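Lantibiotic dehydratase (PDB 5EHK) probably dehydrates serine and threonine residues of the NAI-107 precursor peptide in a tRNA-dependent reaction, with glutamyl transfer followed by glutamate elimination as in related class I lantibiotic dehydratases. Local coordinates at residues Ser397-Met403 with Leu657-Trp663; Asp3-Arg7 with Leu497-Leu501; Ala960-Phe965 with Arg1046-Arg1051; His929-Ala933 with Ala1042-Arg1046. One frame throughout, in Å; residues are numbered along the deposited sequence.

From the N terminus, segment 3-7 opens contact 2, and 397-403 opens contact 1 before 497-501 closes the first loop; 657-663 then closes the second. The two loops therefore cross, and they touch where Q660 OE1 probably accepts a hydrogen bond from N499 N, 2.7 Å away. Contact 2 ties the start of strand 6-17 to the start of strand 500-508; contact 1 ties the loop after helix 380-395 to that after helix 647-656. Further on, 929-933 opens contact 4 and 960-965 opens contact 3; the returns at 1042-1046 and 1046-1051 make a second crossed pair sharing R1046, which joins helices 920-942, 950-965 and 1044-1059.

Contact 1: Ser397-Met403 with Leu657-Trp663; sequences SPPRRGM and LEGQRLW
The R661 side chain runs along the bend at S397-P399, its guanidinium plane overlapped by P399, whose CA stands over the centre of one face. The chain is extended from CG to NE, with CG anti to the backbone N (chi1 175°), and this carries the head group across to the other loop. There NE donates to S397 OG at 2.8 Å, with the hydroxyl tilted out of the guanidinium plane, while NH2 is directed at the carbonyl S397 O near that plane. S397 OG is also bonded to W394 O, and R661 NH1 forms a salt bridge with D490, so the group is held at several points.

Further along, the backbones meet directly: G402 N donates to Q660 O at 2.9 Å, nearly straight at the hydrogen (174°). Beside it, G402 CA makes a C-H...O contact of 3.3 Å with L657 O. M403 crosses L662 at about a right angle, SD lying 3.9 Å from CD1. One water donates to P398 O and L662 O; another accepts from G659 N and bonds weakly to R401 O and E658 OE1. E658 is held mainly by L620 N at OE1 and a salt bridge from OE2 to R407. The geometry identifies a junction between the loops after helices 380-395 and 647-656: the type II beta turn L657-Q660 presents Q660 O to G402, and the extended R661 beyond it reaches S397.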
loop_
_atom_site.group_PDB
_atom_site.type_symbol
_atom_site.label_atom_id
_atom_site.label_comp_id
_atom_site.label_asym_id
_atom_site.label_seq_id
_atom_site.Cartn_x
_atom_site.Cartn_y
_atom_site.Cartn_z
ATOM N N SER A 397 24.170 2.369 3.293
ATOM C CA SER A 397 22.904 2.589 3.977
ATOM C C SER A 397 21.851 3.199 3.036
ATOM O O SER A 397 22.189 3.690 1.951
ATOM C CB SER A 397 23.149 3.489 5.195
ATOM O OG SER A 397 23.542 4.783 4.775
ATOM N N PRO A 398 20.566 3.118 3.422
ATOM C CA PRO A 398 19.483 3.754 2.637
ATOM C C PRO A 398 19.630 5.287 2.465
ATOM O O PRO A 398 20.082 5.981 3.369
ATOM C CB PRO A 398 18.229 3.440 3.457
ATOM C CG PRO A 398 18.604 2.204 4.304
ATOM C CD PRO A 398 20.061 2.343 4.576
ATOM N N PRO A 399 19.236 5.814 1.299
ATOM C CA PRO A 399 19.363 7.248 0.991
ATOM C C PRO A 399 18.249 8.059 1.655
ATOM O O PRO A 399 17.348 8.601 1.016
ATOM C CB PRO A 399 19.246 7.282 -0.536
ATOM C CG PRO A 399 18.364 6.137 -0.847
ATOM C CD PRO A 399 18.681 5.057 0.163
ATOM N N ARG A 400 18.353 8.142 2.967
ATOM C CA ARG A 400 17.290 8.627 3.823
ATOM C C ARG A 400 17.926 9.453 4.964
ATOM O O ARG A 400 19.059 9.189 5.347
ATOM C CB ARG A 400 16.566 7.391 4.385
ATOM C CG ARG A 400 15.316 7.693 5.159
ATOM C CD ARG A 400 14.929 6.555 6.074
ATOM N NE ARG A 400 15.121 5.236 5.480
ATOM C CZ ARG A 400 14.359 4.743 4.508
ATOM N NH1 ARG A 400 13.366 5.476 4.014
ATOM N NH2 ARG A 400 14.596 3.530 4.016
ATOM N N ARG A 401 17.240 10.462 5.490
ATOM C CA ARG A 401 17.677 11.087 6.753
ATOM C C ARG A 401 16.675 10.799 7.879
ATOM O O ARG A 401 15.467 10.932 7.702
ATOM C CB ARG A 401 17.932 12.593 6.580
ATOM C CG ARG A 401 19.316 12.903 5.984
ATOM C CD ARG A 401 19.268 13.967 4.854
ATOM N NE ARG A 401 18.385 13.513 3.788
ATOM C CZ ARG A 401 18.665 12.489 2.976
ATOM N NH1 ARG A 401 19.824 11.837 3.105
ATOM N NH2 ARG A 401 17.800 12.104 2.029
ATOM N N GLY A 402 17.168 10.385 9.036
ATOM C CA GLY A 402 16.269 10.069 10.130
ATOM C C GLY A 402 15.681 8.676 10.032
ATOM O O GLY A 402 15.851 8.007 9.035
ATOM N N MET A 403 14.999 8.239 11.082
ATOM C CA MET A 403 14.240 6.997 11.063
ATOM C C MET A 403 13.146 6.975 9.969
ATOM O O MET A 403 12.514 7.991 9.659
ATOM C CB MET A 403 13.560 6.801 12.411
ATOM C CG MET A 403 14.486 6.643 13.572
ATOM S SD MET A 403 15.266 5.022 13.605
ATOM C CE MET A 403 13.993 4.074 14.456
ATOM N N LEU A 657 17.366 11.746 15.996
ATOM C CA LEU A 657 18.091 11.175 14.857
ATOM C C LEU A 657 17.710 11.803 13.508
ATOM O O LEU A 657 18.242 11.414 12.462
ATOM C CB LEU A 657 17.950 9.656 14.826
ATOM C CG LEU A 657 18.464 8.955 16.080
ATOM C CD1 LEU A 657 18.059 7.489 16.081
ATOM C CD2 LEU A 657 20.016 9.101 16.241
ATOM N N GLU A 658 16.823 12.793 13.543
ATOM C CA GLU A 658 16.457 13.516 12.329
ATOM C C GLU A 658 17.699 14.192 11.728
ATOM O O GLU A 658 18.636 14.562 12.447
ATOM C CB GLU A 658 15.338 14.542 12.598
ATOM C CG GLU A 658 13.912 13.955 12.699
ATOM C CD GLU A 658 13.356 13.455 11.359
ATOM O OE1 GLU A 658 13.088 14.311 10.468
ATOM O OE2 GLU A 658 13.163 12.217 11.211
ATOM N N GLY A 659 17.721 14.302 10.408
ATOM C CA GLY A 659 18.800 14.965 9.717
ATOM C C GLY A 659 20.068 14.146 9.658
ATOM O O GLY A 659 21.062 14.585 9.095
ATOM N N GLN A 660 20.055 12.960 10.244
ATOM C CA GLN A 660 21.220 12.099 10.176
ATOM C C GLN A 660 20.965 10.838 9.331
ATOM O O GLN A 660 19.992 10.108 9.560
ATOM C CB GLN A 660 21.613 11.676 11.577
ATOM C CG GLN A 660 21.734 12.809 12.584
ATOM C CD GLN A 660 22.203 12.287 13.922
ATOM O OE1 GLN A 660 23.249 11.681 14.001
ATOM N NE2 GLN A 660 21.379 12.416 14.953
ATOM N N ARG A 661 21.844 10.561 8.374
ATOM C CA ARG A 661 21.768 9.300 7.647
ATOM C C ARG A 661 22.270 8.109 8.492
ATOM O O ARG A 661 23.404 8.099 8.943
ATOM C CB ARG A 661 22.531 9.406 6.331
ATOM C CG ARG A 661 22.617 8.110 5.569
ATOM C CD ARG A 661 23.076 8.346 4.156
ATOM N NE ARG A 661 22.934 7.142 3.349
ATOM C CZ ARG A 661 23.033 7.106 2.022
ATOM N NH1 ARG A 661 23.279 8.216 1.314
ATOM N NH2 ARG A 661 22.881 5.944 1.406
ATOM N N LEU A 662 21.407 7.124 8.729
ATOM C CA LEU A 662 21.666 6.118 9.752
ATOM C C LEU A 662 22.117 4.778 9.203
ATOM O O LEU A 662 21.404 4.164 8.427
ATOM C CB LEU A 662 20.406 5.892 10.565
ATOM C CG LEU A 662 19.683 7.083 11.183
ATOM C CD1 LEU A 662 18.401 6.548 11.785
ATOM C CD2 LEU A 662 20.528 7.718 12.250
ATOM N N TRP A 663 23.268 4.297 9.665
ATOM C CA TRP A 663 23.826 3.031 9.207
ATOM C C TRP A 663 22.870 1.870 9.575
ATOM O O TRP A 663 22.082 1.975 10.521
ATOM C CB TRP A 663 25.200 2.824 9.856
ATOM C CG TRP A 663 25.048 2.360 11.248
ATOM C CD1 TRP A 663 24.771 3.122 12.342
ATOM C CD2 TRP A 663 25.081 1.003 11.695
ATOM N NE1 TRP A 663 24.648 2.323 13.457
ATOM C CE2 TRP A 663 24.829 1.016 13.089
ATOM C CE3 TRP A 663 25.297 -0.224 11.055
ATOM C CZ2 TRP A 663 24.789 -0.148 13.857
ATOM C CZ3 TRP A 663 25.255 -1.386 11.811
ATOM C CH2 TRP A 663 25.006 -1.339 13.202
HETATM O O HOH W 1 19.682 5.426 6.381
HETATM O O HOH W 2 15.245 13.747 8.556
#

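Contact 2: Asp3-Arg7 with Leu497-Leu501; sequences DSPFR and LPNSL
P5 meets L497 first: its CB lies 3.7 Å from L497 CD1 and 3.9 Å from CD2, so this one ring carbon touches both methyl groups of the leucine. Next comes F6, whose backbone N is bonded to S4 OG at 3.0 Å. This bond closes an ST turn just as strand 6-17 begins, and S4 OG has a further partner in E387 O. The two segments have no hydrogen bond between them, because strand 785-792 with the residue after it lies in between and pairs antiparallel with both. Accordingly the CA atoms of F6 and S500 stay 8.3 Å apart, and the phenyl ring spans the gap.

With F6 CG anti to the carbonyl carbon and beside the backbone N (chi1 -56°), the ring reaches three residues from different directions. L501 CD2 sits over one face, 3.9 Å from the ring centroid and 28° off the normal, a CH-pi contact. P498 approaches the ring edge instead, CG being 3.8 Å from F6 CE1. L497 CD2 comes in at an oblique angle, 3.9 Å from F6 CZ. Helix 380-395 packs against the same cluster, A390 touching F6 while W394 touches L497 and P498. At R7 the backbone bonds to E791 of the intervening strand, as L501 does to L790.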
loop_
_atom_site.group_PDB
_atom_site.type_symbol
_atom_site.label_atom_id
_atom_site.label_comp_id
_atom_site.label_asym_id
_atom_site.label_seq_id
_atom_site.Cartn_x
_atom_site.Cartn_y
_atom_site.Cartn_z
ATOM N N ASP A 3 41.685 8.736 8.453
ATOM C CA ASP A 3 41.018 8.816 7.143
ATOM C C ASP A 3 39.517 8.381 7.045
ATOM O O ASP A 3 38.823 8.771 6.104
ATOM C CB ASP A 3 41.873 8.165 6.038
ATOM C CG ASP A 3 41.473 8.630 4.631
ATOM O OD1 ASP A 3 41.843 9.767 4.249
ATOM O OD2 ASP A 3 40.809 7.862 3.895
ATOM N N SER A 4 39.022 7.576 7.985
ATOM C CA SER A 4 37.589 7.255 8.025
ATOM C C SER A 4 36.784 8.447 8.515
ATOM O O SER A 4 37.297 9.258 9.259
ATOM C CB SER A 4 37.305 6.065 8.951
ATOM O OG SER A 4 35.900 5.874 9.129
ATOM N N PRO A 5 35.517 8.572 8.076
ATOM C CA PRO A 5 34.685 9.637 8.641
ATOM C C PRO A 5 34.305 9.322 10.084
ATOM O O PRO A 5 33.822 10.207 10.783
ATOM C CB PRO A 5 33.436 9.608 7.763
ATOM C CG PRO A 5 33.352 8.206 7.280
ATOM C CD PRO A 5 34.777 7.761 7.091
ATOM N N PHE A 6 34.531 8.093 10.534
ATOM C CA PHE A 6 34.309 7.773 11.944
ATOM C C PHE A 6 35.646 7.525 12.652
ATOM O O PHE A 6 36.581 6.980 12.050
ATOM C CB PHE A 6 33.390 6.551 12.116
ATOM C CG PHE A 6 32.069 6.688 11.425
ATOM C CD1 PHE A 6 31.110 7.570 11.899
ATOM C CD2 PHE A 6 31.793 5.943 10.291
ATOM C CE1 PHE A 6 29.901 7.707 11.262
ATOM C CE2 PHE A 6 30.593 6.069 9.642
ATOM C CZ PHE A 6 29.636 6.962 10.130
ATOM N N ARG A 7 35.726 7.949 13.915
ATOM C CA ARG A 7 36.855 7.654 14.786
ATOM C C ARG A 7 36.299 6.891 15.984
ATOM O O ARG A 7 35.364 7.356 16.620
ATOM C CB ARG A 7 37.482 8.966 15.278
ATOM C CG ARG A 7 38.597 8.809 16.334
ATOM C CD ARG A 7 38.938 10.145 17.055
ATOM N NE ARG A 7 39.289 11.233 16.142
ATOM C CZ ARG A 7 40.525 11.510 15.735
ATOM N NH1 ARG A 7 41.538 10.765 16.162
ATOM N NH2 ARG A 7 40.742 12.514 14.883
ATOM N N LEU A 497 26.479 12.716 7.955
ATOM C CA LEU A 497 27.097 11.788 8.876
ATOM C C LEU A 497 26.438 11.913 10.235
ATOM O O LEU A 497 26.204 13.010 10.719
ATOM C CB LEU A 497 28.602 12.034 8.979
ATOM C CG LEU A 497 29.476 11.556 7.815
ATOM C CD1 LEU A 497 30.825 12.209 7.945
ATOM C CD2 LEU A 497 29.598 10.045 7.811
ATOM N N PRO A 498 26.143 10.780 10.860
ATOM C CA PRO A 498 25.490 10.805 12.167
ATOM C C PRO A 498 26.463 11.249 13.243
ATOM O O PRO A 498 27.677 11.157 13.022
ATOM C CB PRO A 498 25.144 9.340 12.393
ATOM C CG PRO A 498 26.236 8.608 11.674
ATOM C CD PRO A 498 26.502 9.415 10.444
ATOM N N ASN A 499 25.945 11.702 14.381
ATOM C CA ASN A 499 26.778 12.048 15.537
ATOM C C ASN A 499 27.561 10.857 16.084
ATOM O O ASN A 499 28.759 10.961 16.294
ATOM C CB ASN A 499 25.951 12.647 16.670
ATOM C CG ASN A 499 25.114 13.829 16.226
ATOM O OD1 ASN A 499 25.554 14.675 15.440
ATOM N ND2 ASN A 499 23.902 13.915 16.765
ATOM N N SER A 500 26.906 9.723 16.295
ATOM C CA SER A 500 27.607 8.578 16.859
ATOM C C SER A 500 26.957 7.210 16.560
ATOM O O SER A 500 25.903 7.138 15.953
ATOM C CB SER A 500 27.818 8.782 18.369
ATOM O OG SER A 500 26.639 8.584 19.144
ATOM N N LEU A 501 27.620 6.129 16.950
ATOM C CA LEU A 501 27.093 4.783 16.740
ATOM C C LEU A 501 27.870 3.758 17.579
ATOM O O LEU A 501 28.862 4.113 18.209
ATOM C CB LEU A 501 27.095 4.397 15.255
ATOM C CG LEU A 501 28.442 4.251 14.558
ATOM C CD1 LEU A 501 28.336 3.133 13.547
ATOM C CD2 LEU A 501 28.885 5.569 13.891
#

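Contact 3: Ala960-Phe965 with Arg1046-Arg1051; sequences ALADAF and RDEAVR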
loop_
_atom_site.group_PDB
_atom_site.type_symbol
_atom_site.label_atom_id
_atom_site.label_comp_id
_atom_site.label_asym_id
_atom_site.label_seq_id
_atom_site.Cartn_x
_atom_site.Cartn_y
_atom_site.Cartn_z
ATOM N N ALA A 960 -1.721 37.599 -16.411
ATOM C CA ALA A 960 -2.591 38.734 -16.139
ATOM C C ALA A 960 -2.668 39.042 -14.638
ATOM O O ALA A 960 -2.747 40.217 -14.250
ATOM C CB ALA A 960 -3.971 38.484 -16.699
ATOM N N LEU A 961 -2.652 38.002 -13.800
ATOM C CA LEU A 961 -2.639 38.218 -12.359
ATOM C C LEU A 961 -1.318 38.827 -11.901
ATOM O O LEU A 961 -1.308 39.785 -11.137
ATOM C CB LEU A 961 -2.941 36.925 -11.591
ATOM C CG LEU A 961 -3.288 37.032 -10.098
ATOM C CD1 LEU A 961 -4.260 35.929 -9.710
ATOM C CD2 LEU A 961 -2.050 36.954 -9.210
ATOM N N ALA A 962 -0.207 38.253 -12.363
ATOM C CA ALA A 962 1.130 38.783 -12.082
ATOM C C ALA A 962 1.260 40.254 -12.433
ATOM O O ALA A 962 1.813 41.012 -11.633
ATOM C CB ALA A 962 2.186 37.980 -12.803
ATOM N N ASP A 963 0.768 40.651 -13.619
ATOM C CA ASP A 963 0.767 42.063 -14.026
ATOM C C ASP A 963 -0.005 42.816 -12.977
ATOM O O ASP A 963 0.489 43.774 -12.411
ATOM C CB ASP A 963 0.117 42.288 -15.415
ATOM C CG ASP A 963 0.497 43.664 -16.062
ATOM O OD1 ASP A 963 1.666 43.834 -16.472
ATOM O OD2 ASP A 963 -0.358 44.567 -16.205
ATOM N N ALA A 964 -1.182 42.308 -12.645
ATOM C CA ALA A 964 -2.144 43.074 -11.864
ATOM C C ALA A 964 -1.711 43.332 -10.421
ATOM O O ALA A 964 -1.971 44.409 -9.883
ATOM C CB ALA A 964 -3.523 42.406 -11.911
ATOM N N PHE A 965 -1.006 42.377 -9.817
ATOM C CA PHE A 965 -0.564 42.542 -8.436
ATOM C C PHE A 965 0.287 43.796 -8.315
ATOM O O PHE A 965 0.246 44.499 -7.294
ATOM C CB PHE A 965 0.221 41.337 -7.938
ATOM C CG PHE A 965 0.466 41.356 -6.453
ATOM C CD1 PHE A 965 -0.500 40.897 -5.570
ATOM C CD2 PHE A 965 1.652 41.839 -5.939
ATOM C CE1 PHE A 965 -0.279 40.910 -4.203
ATOM C CE2 PHE A 965 1.877 41.861 -4.575
ATOM C CZ PHE A 965 0.915 41.398 -3.705
ATOM N N ARG A 1046 -11.330 40.566 -11.933
ATOM C CA ARG A 1046 -10.381 39.918 -11.057
ATOM C C ARG A 1046 -9.010 40.604 -11.108
ATOM O O ARG A 1046 -8.293 40.650 -10.099
ATOM C CB ARG A 1046 -10.311 38.405 -11.306
ATOM C CG ARG A 1046 -9.069 37.945 -12.012
ATOM C CD ARG A 1046 -7.959 37.483 -11.077
ATOM N NE ARG A 1046 -7.094 36.597 -11.845
ATOM C CZ ARG A 1046 -6.335 36.992 -12.860
ATOM N NH1 ARG A 1046 -6.287 38.262 -13.216
ATOM N NH2 ARG A 1046 -5.606 36.118 -13.524
ATOM N N ASP A 1047 -8.644 41.157 -12.257
ATOM C CA ASP A 1047 -7.443 41.999 -12.286
ATOM C C ASP A 1047 -7.609 43.214 -11.350
ATOM O O ASP A 1047 -6.662 43.620 -10.675
ATOM C CB ASP A 1047 -7.108 42.455 -13.706
ATOM C CG ASP A 1047 -6.407 41.369 -14.520
ATOM O OD1 ASP A 1047 -5.977 40.379 -13.902
ATOM O OD2 ASP A 1047 -6.255 41.507 -15.762
ATOM N N GLU A 1048 -8.814 43.775 -11.288
ATOM C CA GLU A 1048 -9.041 44.914 -10.425
ATOM C C GLU A 1048 -8.778 44.500 -9.000
ATOM O O GLU A 1048 -7.995 45.153 -8.305
ATOM C CB GLU A 1048 -10.461 45.465 -10.550
ATOM C CG GLU A 1048 -10.548 46.833 -11.218
ATOM C CD GLU A 1048 -9.752 47.923 -10.488
ATOM O OE1 GLU A 1048 -10.267 48.475 -9.486
ATOM O OE2 GLU A 1048 -8.615 48.233 -10.924
ATOM N N ALA A 1049 -9.395 43.392 -8.586
ATOM C CA ALA A 1049 -9.268 42.922 -7.222
ATOM C C ALA A 1049 -7.824 42.671 -6.832
ATOM O O ALA A 1049 -7.399 42.970 -5.712
ATOM C CB ALA A 1049 -10.081 41.666 -7.033
ATOM N N VAL A 1050 -7.052 42.157 -7.765
ATOM C CA VAL A 1050 -5.688 41.846 -7.439
ATOM C C VAL A 1050 -4.890 43.128 -7.364
ATOM O O VAL A 1050 -3.980 43.248 -6.541
ATOM C CB VAL A 1050 -5.097 40.859 -8.444
ATOM C CG1 VAL A 1050 -3.592 40.715 -8.268
ATOM C CG2 VAL A 1050 -5.753 39.540 -8.247
ATOM N N ARG A 1051 -5.243 44.096 -8.205
ATOM C CA ARG A 1051 -4.552 45.373 -8.156
ATOM C C ARG A 1051 -4.699 45.974 -6.761
ATOM O O ARG A 1051 -3.676 46.299 -6.136
ATOM C CB ARG A 1051 -5.037 46.348 -9.235
ATOM C CG ARG A 1051 -4.046 46.548 -10.372
ATOM C CD ARG A 1051 -4.448 47.665 -11.320
ATOM N NE ARG A 1051 -5.842 47.544 -11.763
ATOM C CZ ARG A 1051 -6.255 46.779 -12.779
ATOM N NH1 ARG A 1051 -5.369 46.061 -13.480
ATOM N NH2 ARG A 1051 -7.556 46.732 -13.099
#
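A helix-helix packing pair within the C-terminal dehydratase region is formed by 960-965 and 1046-1051; the axes of these short segments approach to 8.0 Å and cross at -39°. A964 and V1050 both point into the interface. A964, with only a CB, lies 3.6 Å from D1047 O through that atom, consistent with the close approach of the axes. V1050 occupies the centre. One branch, CG1, is trans to the backbone N (chi1 170°) and reaches the turn at A964-F965, coming 3.9 Å from F965 CB and lying near the plane of the F965 ring, at its edge. The other branch, CG2, meets L961 CG at 4.0 Å, the two side chains crossing at about a right angle. L961 also covers R1046: its CB is placed over one face of the guanidinium, toward the rim, 3.4 Å from NH2.

At the outer edge, R1051 CA makes a C-H...O contact with A964 O at 3.3 Å. Its guanidinium is occupied within its own helix, where NE and NH2 grip E1048 OE2 side-on and close to the guanidinium plane, at 3.0 Å for NE. No hydrogen bond joins the two segments. Their union therefore rests on van der Waals packing, which includes the R1046 guanidinium against L961; R1046 NH2 adds a weak hydrogen bond to S957 O of helix 950-965.

Contact 4: His929-Ala933 with Ala1042-Arg1046; sequences HDSAA and ALESR
D930 and R1046 lie side by side and point the same way, their carboxylate and guanidinium planes only 7° apart. R1046 NE donates to D930 OD1 at 3.0 Å, close to the guanidinium plane, and D930 OD1 accepts with its anti lone pair, on the side away from OD2; the angle at the hydrogen is 145°. A first torsion of -168°, which turns CG of D930 away from its backbone N, lays the carboxylate alongside the arginine. Nearer the backbone, the stem of R1046 rests on H929: the CB atoms are 3.7 Å apart, and R1046 CB is 3.6 Å from H929 O. S1045 O lies over one face of the H929 ring. One turn on, A933 CB sits 3.4 Å from A1042 O and 4.2 Å from L1043 CD2, which also covers part of a guanidinium face of R1046.

In the next shell, helix 1068-1085 positions the acid: T1081 OG1 is bonded to D930 OD1, and R1084 NE makes a salt bridge with OD2. Both carboxylate oxygens are thus engaged, which limits rotation of the buried group. D930 so links helices 920-942, 1044-1059 and 1068-1085, and with two arginines beside it the buried carboxylate is probably kept ionised.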
loop_
_atom_site.group_PDB
_atom_site.type_symbol
_atom_site.label_atom_id
_atom_site.label_comp_id
_atom_site.label_asym_id
_atom_site.label_seq_id
_atom_site.Cartn_x
_atom_site.Cartn_y
_atom_site.Cartn_z
ATOM N N HIS A 929 -13.680 36.935 -7.317
ATOM C CA HIS A 929 -13.566 37.361 -8.706
ATOM C C HIS A 929 -12.777 36.384 -9.564
ATOM O O HIS A 929 -13.087 36.222 -10.746
ATOM C CB HIS A 929 -13.007 38.793 -8.804
ATOM C CG HIS A 929 -13.947 39.834 -8.278
ATOM N ND1 HIS A 929 -14.998 40.330 -9.015
ATOM C CD2 HIS A 929 -14.033 40.426 -7.064
ATOM C CE1 HIS A 929 -15.663 41.212 -8.301
ATOM N NE2 HIS A 929 -15.096 41.290 -7.109
ATOM N N ASP A 930 -11.796 35.703 -8.974
ATOM C CA ASP A 930 -11.074 34.689 -9.731
ATOM C C ASP A 930 -11.953 33.485 -10.004
ATOM O O ASP A 930 -11.815 32.829 -11.040
ATOM C CB ASP A 930 -9.830 34.217 -9.019
ATOM C CG ASP A 930 -8.948 33.393 -9.915
ATOM O OD1 ASP A 930 -8.219 33.981 -10.753
ATOM O OD2 ASP A 930 -8.994 32.153 -9.798
ATOM N N SER A 931 -12.848 33.195 -9.064
ATOM C CA SER A 931 -13.813 32.123 -9.230
ATOM C C SER A 931 -14.751 32.448 -10.369
ATOM O O SER A 931 -15.079 31.579 -11.183
ATOM C CB SER A 931 -14.589 31.858 -7.942
ATOM O OG SER A 931 -13.831 31.046 -7.063
ATOM N N ALA A 932 -15.212 33.690 -10.409
ATOM C CA ALA A 932 -16.164 34.083 -11.444
ATOM C C ALA A 932 -15.506 34.034 -12.835
ATOM O O ALA A 932 -16.087 33.502 -13.784
ATOM C CB ALA A 932 -16.743 35.458 -11.151
ATOM N N ALA A 933 -14.276 34.555 -12.904
ATOM C CA ALA A 933 -13.434 34.523 -14.092
ATOM C C ALA A 933 -13.277 33.101 -14.626
ATOM O O ALA A 933 -13.449 32.863 -15.816
ATOM C CB ALA A 933 -12.071 35.135 -13.788
ATOM N N ALA A 1042 -13.185 38.769 -19.434
ATOM C CA ALA A 1042 -13.569 37.882 -18.350
ATOM C C ALA A 1042 -12.620 37.974 -17.149
ATOM O O ALA A 1042 -12.966 37.536 -16.062
ATOM C CB ALA A 1042 -13.660 36.446 -18.854
ATOM N N LEU A 1043 -11.445 38.570 -17.355
ATOM C CA LEU A 1043 -10.427 38.757 -16.317
ATOM C C LEU A 1043 -10.339 40.157 -15.706
ATOM O O LEU A 1043 -9.458 40.413 -14.892
ATOM C CB LEU A 1043 -9.046 38.430 -16.877
ATOM C CG LEU A 1043 -8.757 37.029 -17.361
ATOM C CD1 LEU A 1043 -7.411 37.047 -18.025
ATOM C CD2 LEU A 1043 -8.730 36.087 -16.202
ATOM N N GLU A 1044 -11.194 41.078 -16.121
ATOM C CA GLU A 1044 -11.017 42.471 -15.702
ATOM C C GLU A 1044 -11.248 42.658 -14.219
ATOM O O GLU A 1044 -10.393 43.148 -13.494
ATOM C CB GLU A 1044 -11.894 43.424 -16.506
ATOM C CG GLU A 1044 -11.344 43.681 -17.882
ATOM C CD GLU A 1044 -12.174 44.670 -18.662
ATOM O OE1 GLU A 1044 -12.847 45.511 -18.013
ATOM O OE2 GLU A 1044 -12.156 44.597 -19.917
ATOM N N SER A 1045 -12.446 42.297 -13.802
ATOM C CA SER A 1045 -12.858 42.413 -12.434
ATOM C C SER A 1045 -11.866 41.691 -11.500
ATOM O O SER A 1045 -11.530 42.170 -10.411
ATOM C CB SER A 1045 -14.275 41.869 -12.318
ATOM O OG SER A 1045 -14.487 41.323 -11.046
ATOM N N ARG A 1046 -11.330 40.566 -11.933
ATOM C CA ARG A 1046 -10.381 39.918 -11.057
ATOM C C ARG A 1046 -9.010 40.604 -11.108
ATOM O O ARG A 1046 -8.293 40.650 -10.099
ATOM C CB ARG A 1046 -10.311 38.405 -11.306
ATOM C CG ARG A 1046 -9.069 37.945 -12.012
ATOM C CD ARG A 1046 -7.959 37.483 -11.077
ATOM N NE ARG A 1046 -7.094 36.597 -11.845
ATOM C CZ ARG A 1046 -6.335 36.992 -12.860
ATOM N NH1 ARG A 1046 -6.287 38.262 -13.216
ATOM N NH2 ARG A 1046 -5.606 36.118 -13.524
#